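Local coordinates for protein superoxide dismutase [Fe] (Aquifex pyrophilus, PDB 1COJ) that converts superoxide radicals to hydrogen peroxide and molecular oxygen, using one iron ion in each subunit of a homotetramer, at residues A[49-54]-A[65-70]. Sequence-based numbering, arbitrary orientation.
Sequences QNFADR and RELKVE
A single methyl group, CD1 of Leu67, makes every side-chain contact within 4.2 Å between 49-54 and 65-70, touching two consecutive residues of the loop. Leu67 CD1 meets the Phe51 ring at its edge, near the ring plane, 3.7 Å from Phe51 CE2, and lies 3.8 Å from Ala52 CB. Phe51 reaches this position because its CG is anti to the backbone N (chi1 -179°), which carries the ring from the loop to the leucine. Ala52 directs its CB at the helix from the centre of an inverse gamma turn, closed by a weak bond from Asp53 N to Phe51 O (3.1 Å). The turn has a second brace: the guanidinium of Arg54 grips Ala52 O side-on, with NE at 3.2 Å and NH2 at 2.8 Å, the latter in the carbonyl plane on a lone pair. Arg54 NH2 also bonds Leu46 O of helix 21-47, and its NH1 pairs with Glu117 of a neighbouring subunit. The loop joining the alpha-hairpin's helices 21-47 and 63-86 thus lies against the latter; Lys45, Leu46 and Tyr61 of a different neighbouring subunit pack on Leu67. Cohesion across the two segments is purely apolar, whereas polar bonds within the loop probably stabilise its turn.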
loop_
_atom_site.group_PDB
_atom_site.type_symbol
_atom_site.label_atom_id
_atom_site.label_comp_id
_atom_site.label_asym_id
_atom_site.label_seq_id
_atom_site.Cartn_x
_atom_site.Cartn_y
_atom_site.Cartn_z
ATOM N N GLN A 49 0.488 -24.713 -13.697
ATOM C CA GLN A 49 -0.958 -24.539 -13.611
ATOM C C GLN A 49 -1.603 -25.174 -12.387
ATOM O O GLN A 49 -2.730 -24.835 -12.035
ATOM C CB GLN A 49 -1.639 -25.066 -14.875
ATOM C CG GLN A 49 -1.150 -24.431 -16.173
ATOM C CD GLN A 49 -1.357 -22.925 -16.231
ATOM O OE1 GLN A 49 -0.583 -22.209 -16.863
ATOM N NE2 GLN A 49 -2.404 -22.441 -15.582
ATOM N N ASN A 50 -0.915 -26.118 -11.758
ATOM C CA ASN A 50 -1.457 -26.768 -10.573
ATOM C C ASN A 50 -1.171 -25.939 -9.330
ATOM O O ASN A 50 -2.026 -25.808 -8.457
ATOM C CB ASN A 50 -0.894 -28.182 -10.414
ATOM C CG ASN A 50 -1.375 -29.130 -11.504
ATOM O OD1 ASN A 50 -2.577 -29.287 -11.721
ATOM N ND2 ASN A 50 -0.436 -29.766 -12.197
ATOM N N PHE A 51 0.037 -25.387 -9.251
ATOM C CA PHE A 51 0.424 -24.554 -8.119
ATOM C C PHE A 51 -0.343 -23.234 -8.211
ATOM O O PHE A 51 -1.058 -22.850 -7.284
ATOM C CB PHE A 51 1.930 -24.283 -8.142
ATOM C CG PHE A 51 2.414 -23.459 -6.984
ATOM C CD1 PHE A 51 2.519 -24.014 -5.714
ATOM C CD2 PHE A 51 2.763 -22.126 -7.161
ATOM C CE1 PHE A 51 2.966 -23.254 -4.633
ATOM C CE2 PHE A 51 3.211 -21.358 -6.085
ATOM C CZ PHE A 51 3.312 -21.923 -4.822
ATOM N N ALA A 52 -0.161 -22.522 -9.316
ATOM C CA ALA A 52 -0.860 -21.262 -9.528
ATOM C C ALA A 52 -2.142 -21.602 -10.276
ATOM O O ALA A 52 -2.275 -21.322 -11.467
ATOM C CB ALA A 52 -0.000 -20.306 -10.352
ATOM N N ASP A 53 -3.068 -22.251 -9.583
ATOM C CA ASP A 53 -4.327 -22.642 -10.183
ATOM C C ASP A 53 -5.180 -21.418 -10.497
ATOM O O ASP A 53 -5.685 -20.755 -9.591
ATOM C CB ASP A 53 -5.079 -23.592 -9.254
ATOM C CG ASP A 53 -6.244 -24.281 -9.945
ATOM O OD1 ASP A 53 -6.726 -23.763 -10.971
ATOM O OD2 ASP A 53 -6.672 -25.350 -9.471
ATOM N N ARG A 54 -5.377 -21.161 -11.785
ATOM C CA ARG A 54 -6.166 -20.020 -12.228
ATOM C C ARG A 54 -7.636 -20.096 -11.835
ATOM O O ARG A 54 -8.263 -19.066 -11.590
ATOM C CB ARG A 54 -6.027 -19.826 -13.738
ATOM C CG ARG A 54 -5.195 -18.611 -14.123
ATOM C CD ARG A 54 -3.918 -18.959 -14.870
ATOM N NE ARG A 54 -2.897 -19.589 -14.040
ATOM C CZ ARG A 54 -1.587 -19.381 -14.167
ATOM N NH1 ARG A 54 -1.114 -18.546 -15.084
ATOM N NH2 ARG A 54 -0.738 -20.048 -13.405
ATOM N N ARG A 65 -2.824 -15.043 -7.160
ATOM C CA ARG A 65 -2.801 -13.635 -6.792
ATOM C C ARG A 65 -1.460 -13.189 -6.218
ATOM O O ARG A 65 -0.860 -12.230 -6.706
ATOM C CB ARG A 65 -3.897 -13.314 -5.772
ATOM C CG ARG A 65 -3.800 -11.892 -5.242
ATOM C CD ARG A 65 -4.733 -11.618 -4.073
ATOM N NE ARG A 65 -4.224 -10.514 -3.266
ATOM C CZ ARG A 65 -4.315 -9.228 -3.597
ATOM N NH1 ARG A 65 -4.921 -8.859 -4.718
ATOM N NH2 ARG A 65 -3.707 -8.321 -2.850
ATOM N N GLU A 66 -0.992 -13.892 -5.190
ATOM C CA GLU A 66 0.256 -13.534 -4.516
ATOM C C GLU A 66 1.445 -13.508 -5.470
ATOM O O GLU A 66 2.293 -12.612 -5.387
ATOM C CB GLU A 66 0.535 -14.467 -3.335
ATOM C CG GLU A 66 -0.679 -14.793 -2.463
ATOM C CD GLU A 66 -1.525 -13.582 -2.089
ATOM O OE1 GLU A 66 -2.768 -13.696 -2.149
ATOM O OE2 GLU A 66 -0.968 -12.524 -1.726
ATOM N N LEU A 67 1.487 -14.470 -6.388
ATOM C CA LEU A 67 2.558 -14.547 -7.380
ATOM C C LEU A 67 2.512 -13.336 -8.316
ATOM O O LEU A 67 3.552 -12.755 -8.642
ATOM C CB LEU A 67 2.443 -15.845 -8.189
ATOM C CG LEU A 67 2.922 -17.121 -7.489
ATOM C CD1 LEU A 67 2.370 -18.368 -8.170
ATOM C CD2 LEU A 67 4.443 -17.143 -7.478
ATOM N N LYS A 68 1.310 -12.944 -8.732
ATOM C CA LYS A 68 1.159 -11.800 -9.620
ATOM C C LYS A 68 1.510 -10.491 -8.910
ATOM O O LYS A 68 2.046 -9.567 -9.532
ATOM C CB LYS A 68 -0.259 -11.740 -10.185
ATOM C CG LYS A 68 -0.615 -12.896 -11.112
ATOM C CD LYS A 68 0.246 -12.905 -12.372
ATOM C CE LYS A 68 0.004 -11.668 -13.232
ATOM N NZ LYS A 68 0.770 -11.709 -14.504
ATOM N N VAL A 69 1.197 -10.412 -7.619
ATOM C CA VAL A 69 1.498 -9.222 -6.831
ATOM C C VAL A 69 3.011 -9.028 -6.771
ATOM O O VAL A 69 3.526 -7.982 -7.166
ATOM C CB VAL A 69 0.943 -9.324 -5.386
ATOM C CG1 VAL A 69 1.474 -8.181 -4.535
ATOM C CG2 VAL A 69 -0.579 -9.286 -5.392
ATOM N N GLU A 70 3.731 -10.060 -6.346
ATOM C CA GLU A 70 5.179 -9.949 -6.239
ATOM C C GLU A 70 5.891 -9.929 -7.585
ATOM O O GLU A 70 7.044 -9.500 -7.680
ATOM C CB GLU A 70 5.750 -11.030 -5.313
ATOM C CG GLU A 70 5.066 -11.116 -3.940
ATOM C CD GLU A 70 5.160 -9.835 -3.104
ATOM O OE1 GLU A 70 4.640 -9.842 -1.972
ATOM O OE2 GLU A 70 5.742 -8.825 -3.555
#